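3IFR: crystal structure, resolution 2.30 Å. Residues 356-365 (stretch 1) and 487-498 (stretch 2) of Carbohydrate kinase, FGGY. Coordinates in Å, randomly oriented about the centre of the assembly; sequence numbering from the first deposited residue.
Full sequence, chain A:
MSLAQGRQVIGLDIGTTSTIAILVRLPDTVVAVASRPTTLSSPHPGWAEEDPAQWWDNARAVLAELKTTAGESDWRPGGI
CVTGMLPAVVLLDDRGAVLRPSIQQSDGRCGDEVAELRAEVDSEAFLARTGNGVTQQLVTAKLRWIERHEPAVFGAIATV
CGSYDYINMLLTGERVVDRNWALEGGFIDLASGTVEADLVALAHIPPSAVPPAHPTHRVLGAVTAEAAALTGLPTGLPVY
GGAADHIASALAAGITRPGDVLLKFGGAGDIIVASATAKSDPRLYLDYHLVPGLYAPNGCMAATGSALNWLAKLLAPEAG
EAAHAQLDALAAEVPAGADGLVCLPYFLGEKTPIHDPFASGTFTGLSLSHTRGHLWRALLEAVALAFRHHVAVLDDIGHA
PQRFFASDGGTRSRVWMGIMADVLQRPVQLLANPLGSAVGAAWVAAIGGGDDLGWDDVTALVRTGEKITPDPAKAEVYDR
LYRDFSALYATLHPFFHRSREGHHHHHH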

ATOM      1  N   ASP A 356      -7.997  -2.444 -15.393  1.00 48.55           N
ATOM      2  CA  ASP A 356      -8.230  -3.652 -16.144  1.00 52.45           C
ATOM      3  C   ASP A 356      -7.129  -4.239 -17.028  1.00 46.65           C
ATOM      4  O   ASP A 356      -6.430  -5.085 -16.559  1.00 55.54           O
ATOM      5  N   PRO A 357      -7.018  -3.871 -18.300  1.00 45.89           N
ATOM      6  CA  PRO A 357      -6.454  -4.763 -19.286  1.00 51.96           C
ATOM      7  C   PRO A 357      -4.997  -4.570 -19.479  1.00 51.25           C
ATOM      8  O   PRO A 357      -4.378  -3.809 -18.750  1.00 42.15           O
ATOM      9  N   PHE A 358      -4.491  -5.220 -20.522  1.00 51.44           N
ATOM     10  CA  PHE A 358      -3.218  -4.841 -21.089  1.00 48.22           C
ATOM     11  C   PHE A 358      -3.300  -3.871 -22.285  1.00 45.89           C
ATOM     12  O   PHE A 358      -3.188  -4.194 -23.445  1.00 39.60           O
ATOM     13  N   ALA A 359      -3.563  -2.645 -21.878  1.00 43.50           N
ATOM     14  CA  ALA A 359      -3.462  -1.465 -22.652  1.00 47.45           C
ATOM     15  C   ALA A 359      -1.986  -1.107 -22.613  1.00 39.64           C
ATOM     16  O   ALA A 359      -1.279  -1.600 -21.778  1.00 41.71           O
ATOM     17  N   SER A 360      -1.520  -0.266 -23.500  1.00 30.08           N
ATOM     18  CA  SER A 360      -0.123   0.062 -23.440  1.00 32.86           C
ATOM     19  C   SER A 360       0.090   1.529 -23.564  1.00 31.15           C
ATOM     20  O   SER A 360      -0.772   2.216 -23.996  1.00 34.94           O
ATOM     21  N   GLY A 361       1.243   2.001 -23.173  1.00 30.67           N
ATOM     22  CA  GLY A 361       1.581   3.420 -23.273  1.00 30.81           C
ATOM     23  C   GLY A 361       1.253   3.977 -24.645  1.00 26.86           C
ATOM     24  O   GLY A 361       1.581   3.368 -25.674  1.00 25.20           O
ATOM     25  N   THR A 362       0.552   5.108 -24.663  1.00 27.86           N
ATOM     26  CA  THR A 362       0.221   5.762 -25.926  1.00 28.09           C
ATOM     27  C   THR A 362       0.513   7.272 -25.940  1.00 25.47           C
ATOM     28  O   THR A 362       0.164   7.973 -25.013  1.00 27.49           O
ATOM     29  N   PHE A 363       1.166   7.766 -26.979  1.00 21.28           N
ATOM     30  CA  PHE A 363       1.243   9.200 -27.176  1.00 24.88           C
ATOM     31  C   PHE A 363       0.616   9.495 -28.501  1.00 24.95           C
ATOM     32  O   PHE A 363       0.905   8.818 -29.471  1.00 25.76           O
ATOM     33  N   THR A 364      -0.230  10.512 -28.550  1.00 23.44           N
ATOM     34  CA  THR A 364      -0.951  10.810 -29.771  1.00 22.41           C
ATOM     35  C   THR A 364      -1.124  12.314 -29.919  1.00 24.52           C
ATOM     36  O   THR A 364      -0.991  13.044 -28.950  1.00 26.04           O
ATOM     37  N   GLY A 365      -1.409  12.780 -31.126  1.00 25.84           N
ATOM     38  CA  GLY A 365      -1.549  14.209 -31.361  1.00 27.07           C
ATOM     39  C   GLY A 365      -0.197  14.874 -31.559  1.00 29.72           C
ATOM     40  O   GLY A 365      -0.094  16.095 -31.456  1.00 29.83           O
ATOM     41  N   ALA A 487     -11.709   9.261 -24.004  1.00 28.34           N
ATOM     42  CA  ALA A 487     -12.104   8.876 -25.333  1.00 27.91           C
ATOM     43  C   ALA A 487     -10.940   8.232 -26.099  1.00 32.08           C
ATOM     44  O   ALA A 487     -11.171   7.406 -27.005  1.00 34.97           O
ATOM     45  N   LEU A 488      -9.705   8.588 -25.751  1.00 28.13           N
ATOM     46  CA  LEU A 488      -8.550   7.940 -26.371  1.00 30.76           C
ATOM     47  C   LEU A 488      -8.602   6.446 -26.014  1.00 31.13           C
ATOM     48  O   LEU A 488      -8.620   5.594 -26.889  1.00 28.50           O
ATOM     49  N   TYR A 489      -8.719   6.159 -24.719  1.00 30.89           N
ATOM     50  CA  TYR A 489      -8.766   4.792 -24.228  1.00 30.17           C
ATOM     51  C   TYR A 489      -9.940   3.973 -24.729  1.00 32.90           C
ATOM     52  O   TYR A 489      -9.778   2.812 -25.111  1.00 32.46           O
ATOM     53  N   ALA A 490     -11.129   4.552 -24.693  1.00 30.79           N
ATOM     54  CA  ALA A 490     -12.283   3.858 -25.238  1.00 34.16           C
ATOM     55  C   ALA A 490     -12.095   3.573 -26.745  1.00 31.49           C
ATOM     56  O   ALA A 490     -12.496   2.548 -27.257  1.00 29.59           O
ATOM     57  N   THR A 491     -11.468   4.492 -27.450  1.00 32.96           N
ATOM     58  CA  THR A 491     -11.281   4.307 -28.874  1.00 31.78           C
ATOM     59  C   THR A 491     -10.243   3.226 -29.160  1.00 33.40           C
ATOM     60  O   THR A 491     -10.417   2.426 -30.074  1.00 33.10           O
ATOM     61  N   LEU A 492      -9.168   3.210 -28.377  1.00 31.58           N
ATOM     62  CA  LEU A 492      -8.077   2.255 -28.566  1.00 32.78           C
ATOM     63  C   LEU A 492      -8.334   0.901 -27.905  1.00 33.20           C
ATOM     64  O   LEU A 492      -7.512   0.009 -28.008  1.00 35.85           O
ATOM     65  N   HIS A 493      -9.454   0.738 -27.212  1.00 32.55           N
ATOM     66  CA  HIS A 493      -9.734  -0.543 -26.548  1.00 36.32           C
ATOM     67  C   HIS A 493      -9.744  -1.784 -27.462  1.00 35.23           C
ATOM     68  O   HIS A 493      -8.966  -2.694 -27.247  1.00 34.59           O
ATOM     69  N   PRO A 494     -10.625  -1.812 -28.479  1.00 33.85           N
ATOM     70  CA  PRO A 494     -10.726  -2.948 -29.409  1.00 34.88           C
ATOM     71  C   PRO A 494      -9.384  -3.267 -30.032  1.00 38.21           C
ATOM     72  O   PRO A 494      -8.978  -4.431 -30.099  1.00 39.16           O
ATOM     73  N   PHE A 495      -8.701  -2.216 -30.473  1.00 36.24           N
ATOM     74  CA  PHE A 495      -7.357  -2.343 -31.007  1.00 33.24           C
ATOM     75  C   PHE A 495      -6.352  -2.979 -30.023  1.00 36.58           C
ATOM     76  O   PHE A 495      -5.451  -3.694 -30.437  1.00 34.48           O
ATOM     77  N   PHE A 496      -6.504  -2.717 -28.725  1.00 37.76           N
ATOM     78  CA  PHE A 496      -5.602  -3.271 -27.703  1.00 37.00           C
ATOM     79  C   PHE A 496      -5.940  -4.730 -27.456  1.00 41.43           C
ATOM     80  O   PHE A 496      -5.119  -5.486 -26.936  1.00 42.18           O
ATOM     81  N   HIS A 497      -7.173  -5.125 -27.762  1.00 42.59           N
ATOM     82  CA  HIS A 497      -7.588  -6.506 -27.474  1.00 44.31           C
ATOM     83  C   HIS A 497      -7.828  -7.273 -28.765  1.00 40.55           C
ATOM     84  O   HIS A 497      -8.452  -8.324 -28.765  1.00 48.24           O
ATOM     85  N   ARG A 498      -7.338  -6.717 -29.861  1.00 39.56           N
ATOM     86  CA  ARG A 498      -7.128  -7.484 -31.070  1.00 39.46           C
ATOM     87  C   ARG A 498      -6.018  -8.470 -30.752  1.00 39.74           C
ATOM     88  O   ARG A 498      -5.736  -9.379 -31.532  1.00 54.77           O
TER

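The contact between the two stretches is a small, largely apolar packing of a loop and short strand against one side of a helix, made by van der Waals contact and a CH-pi interaction, with no hydrogen bond passing from one stretch to the other. Together the two sides bury 445 Å², and the strand 362-364 runs at 114° to the helix, their axes 11.0 Å apart at closest approach. That spacing leaves room for side chains between the backbones.

On the helical side, Phe496 has the most surface covered by the other stretch. Its CA-to-CB bond points toward the other stretch, and chi1 near -76° (m) lays the ring beneath the loop at Ala359, where the two backbones come close, with the CA atoms of Ala359 and Phe496 5.8 Å apart. The CA of Ala359 sits over the ring face, 3.9 Å from the centroid and 16° off the normal, the geometry of a CH-pi interaction. A small side chain suits this place: the CB of Ala359 points sideways, lying 3.7 Å from CE2 of Phe496 and 3.8 Å from CE1 of Tyr489, so one methyl group touches two aromatic rings. Next along the loop, OG of Ser360 (chi1 p) approaches CE1 of Phe496 at 3.5 Å. This is a contact between a hydroxyl and ring carbon.

Thr362 and Thr364 both point toward the helix, while Phe363 between them points away, as the alternation of a strand requires. In the m rotamer, CG2 of Thr362 reaches CD1 of Leu492 at 3.7 Å, with OG1 of Thr362 only a little farther from that CD1, at 3.9 Å; OG1 also lies at the edge of the Phe496 ring, 3.8 Å from CZ of Phe496. The hydroxyl is satisfied within its own stretch by donating to O of Ser360, with OG1 of Thr362 and that oxygen 3.0 Å apart. The hydrogen bond to the backbone lets the hydroxyl sit among apolar neighbours. Thr364, in the t rotamer, places CG2 3.5 Å from CD2 of Leu488. Leu488 (chi1 t, chi2 p) and Leu492 (chi1 m, chi2 t) stand one helical turn apart and both point toward the strand; the N of Leu492 is hydrogen-bonded to O of Leu488 at 2.9 Å. Their branched ends supply methyl groups to meet those of the threonines.

Pro357 is met by two longer side chains. Tyr489 (chi1 t) starts sideways, but its length carries the phenol to the loop, where OH lies 3.1 Å from CG of Pro357; the proline and Ala359 both meet the edge of the tyrosine ring. His497, the first residue to leave helical phi/psi, likewise starts sideways, and with chi1 m its imidazole edge comes to Pro357, with CE1 of His497 3.1 Å from CB of Pro357. These are close approaches of a polar atom or ring to aliphatic carbon, and the compact pyrrolidine ring provides an apolar surface that both approach closely, the His497 pair more tightly than normal carbon-carbon contact.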

ATOM      1  CB  ASP A 356      -9.511  -3.558 -16.941  1.00 58.87           C
ATOM      2  CG  ASP A 356     -10.003  -4.919 -17.413  1.00 59.48           C
ATOM      3  OD1 ASP A 356      -9.652  -5.357 -18.533  1.00 57.17           O
ATOM      4  OD2 ASP A 356     -10.777  -5.527 -16.671  1.00 56.26           O
ATOM      5  CB  PRO A 357      -7.051  -4.204 -20.554  1.00 50.71           C
ATOM      6  CG  PRO A 357      -6.815  -2.878 -20.408  1.00 45.15           C
ATOM      7  CD  PRO A 357      -7.017  -2.545 -18.909  1.00 52.65           C
ATOM      8  CB  PHE A 358      -2.219  -5.969 -21.187  1.00 42.50           C
ATOM      9  CG  PHE A 358      -1.413  -6.121 -19.950  1.00 47.46           C
ATOM     10  CD1 PHE A 358      -0.040  -6.305 -19.999  1.00 57.89           C
ATOM     11  CD2 PHE A 358      -2.015  -6.027 -18.721  1.00 53.64           C
ATOM     12  CE1 PHE A 358       0.727  -6.428 -18.843  1.00 57.30           C
ATOM     13  CE2 PHE A 358      -1.259  -6.134 -17.544  1.00 59.97           C
ATOM     14  CZ  PHE A 358       0.123  -6.342 -17.617  1.00 60.30           C
ATOM     15  CB  ALA A 359      -4.259  -0.427 -22.003  1.00 39.90           C
ATOM     16  CB  SER A 360       0.566  -0.631 -24.560  1.00 32.76           C
ATOM     17  OG  SER A 360      -0.184  -0.408 -25.690  1.00 36.95           O
ATOM     18  CB  THR A 362      -1.239   5.514 -26.243  1.00 26.42           C
ATOM     19  OG1 THR A 362      -1.474   4.103 -26.183  1.00 28.26           O
ATOM     20  CG2 THR A 362      -1.591   6.042 -27.616  1.00 25.98           C
ATOM     21  CB  PHE A 363       2.681   9.698 -27.198  1.00 23.75           C
ATOM     22  CG  PHE A 363       3.318   9.749 -25.849  1.00 22.93           C
ATOM     23  CD1 PHE A 363       3.278  10.894 -25.102  1.00 21.47           C
ATOM     24  CD2 PHE A 363       3.983   8.658 -25.342  1.00 21.52           C
ATOM     25  CE1 PHE A 363       3.885  10.953 -23.874  1.00 22.16           C
ATOM     26  CE2 PHE A 363       4.572   8.727 -24.105  1.00 24.56           C
ATOM     27  CZ  PHE A 363       4.511   9.889 -23.371  1.00 20.68           C
ATOM     28  CB  THR A 364      -2.298  10.135 -29.765  1.00 21.88           C
ATOM     29  OG1 THR A 364      -2.811  10.147 -31.094  1.00 24.23           O
ATOM     30  CG2 THR A 364      -3.251  10.876 -28.822  1.00 26.80           C
ATOM     31  CB  ALA A 487     -12.639  10.083 -26.088  1.00 26.61           C
ATOM     32  CB  LEU A 488      -7.230   8.574 -25.942  1.00 28.00           C
ATOM     33  CG  LEU A 488      -5.987   7.999 -26.642  1.00 31.01           C
ATOM     34  CD1 LEU A 488      -6.190   7.777 -28.156  1.00 24.50           C
ATOM     35  CD2 LEU A 488      -4.783   8.913 -26.378  1.00 27.11           C
ATOM     36  CB  TYR A 489      -8.796   4.774 -22.721  1.00 28.62           C
ATOM     37  CG  TYR A 489      -8.794   3.395 -22.189  1.00 31.70           C
ATOM     38  CD1 TYR A 489      -7.708   2.565 -22.396  1.00 33.54           C
ATOM     39  CD2 TYR A 489      -9.889   2.897 -21.501  1.00 34.32           C
ATOM     40  CE1 TYR A 489      -7.683   1.281 -21.908  1.00 32.04           C
ATOM     41  CE2 TYR A 489      -9.885   1.605 -21.010  1.00 36.20           C
ATOM     42  CZ  TYR A 489      -8.775   0.801 -21.213  1.00 37.43           C
ATOM     43  OH  TYR A 489      -8.760  -0.492 -20.736  1.00 40.82           O
ATOM     44  CB  ALA A 490     -13.556   4.662 -24.974  1.00 31.24           C
ATOM     45  CB  THR A 491     -10.868   5.627 -29.560  1.00 32.29           C
ATOM     46  OG1 THR A 491     -11.936   6.584 -29.448  1.00 34.84           O
ATOM     47  CG2 THR A 491     -10.581   5.396 -31.032  1.00 31.70           C
ATOM     48  CB  LEU A 492      -6.765   2.824 -28.025  1.00 32.43           C
ATOM     49  CG  LEU A 492      -6.127   3.969 -28.819  1.00 32.85           C
ATOM     50  CD1 LEU A 492      -4.873   4.476 -28.113  1.00 28.06           C
ATOM     51  CD2 LEU A 492      -5.783   3.503 -30.243  1.00 31.39           C
ATOM     52  CB  HIS A 493     -11.014  -0.494 -25.707  1.00 32.54           C
ATOM     53  CG  HIS A 493     -11.134  -1.637 -24.759  1.00 36.80           C
ATOM     54  ND1 HIS A 493     -10.359  -1.738 -23.616  1.00 40.71           N
ATOM     55  CD2 HIS A 493     -11.899  -2.753 -24.791  1.00 39.85           C
ATOM     56  CE1 HIS A 493     -10.658  -2.859 -22.980  1.00 38.72           C
ATOM     57  NE2 HIS A 493     -11.584  -3.496 -23.672  1.00 43.18           N
ATOM     58  CB  PRO A 494     -11.652  -2.432 -30.511  1.00 37.34           C
ATOM     59  CG  PRO A 494     -12.348  -1.275 -29.943  1.00 33.27           C
ATOM     60  CD  PRO A 494     -11.484  -0.689 -28.881  1.00 33.27           C
ATOM     61  CB  PHE A 495      -6.858  -0.987 -31.470  1.00 29.14           C
ATOM     62  CG  PHE A 495      -5.442  -1.004 -31.881  1.00 30.46           C
ATOM     63  CD1 PHE A 495      -5.101  -1.239 -33.197  1.00 31.24           C
ATOM     64  CD2 PHE A 495      -4.445  -0.820 -30.951  1.00 30.04           C
ATOM     65  CE1 PHE A 495      -3.811  -1.309 -33.575  1.00 29.19           C
ATOM     66  CE2 PHE A 495      -3.135  -0.865 -31.326  1.00 29.48           C
ATOM     67  CZ  PHE A 495      -2.818  -1.113 -32.645  1.00 32.67           C
ATOM     68  CB  PHE A 496      -5.772  -2.573 -26.330  1.00 38.27           C
ATOM     69  CG  PHE A 496      -5.145  -1.209 -26.219  1.00 34.86           C
ATOM     70  CD1 PHE A 496      -3.982  -0.892 -26.881  1.00 32.34           C
ATOM     71  CD2 PHE A 496      -5.723  -0.249 -25.400  1.00 38.22           C
ATOM     72  CE1 PHE A 496      -3.405   0.351 -26.745  1.00 32.49           C
ATOM     73  CE2 PHE A 496      -5.155   1.006 -25.269  1.00 36.64           C
ATOM     74  CZ  PHE A 496      -3.992   1.299 -25.943  1.00 35.65           C
ATOM     75  CB  HIS A 497      -8.788  -6.554 -26.506  1.00 39.63           C
ATOM     76  CG  HIS A 497      -8.506  -5.901 -25.186  1.00 43.05           C
ATOM     77  ND1 HIS A 497      -7.746  -6.506 -24.204  1.00 50.75           N
ATOM     78  CD2 HIS A 497      -8.827  -4.677 -24.707  1.00 41.05           C
ATOM     79  CE1 HIS A 497      -7.637  -5.687 -23.167  1.00 46.18           C
ATOM     80  NE2 HIS A 497      -8.282  -4.575 -23.449  1.00 42.13           N
ATOM     81  CB  ARG A 498      -6.670  -6.567 -32.200  1.00 38.77           C
ATOM     82  CG  ARG A 498      -5.256  -6.852 -32.682  1.00 34.65           C
ATOM     83  CD  ARG A 498      -4.592  -5.608 -33.237  1.00 34.08           C
ATOM     84  NE  ARG A 498      -3.633  -5.075 -32.271  1.00 33.07           N
ATOM     85  CZ  ARG A 498      -2.362  -4.875 -32.565  1.00 33.57           C
ATOM     86  NH1 ARG A 498      -1.963  -5.157 -33.792  1.00 32.58           N
ATOM     87  NH2 ARG A 498      -1.502  -4.387 -31.668  1.00 34.69           N
TER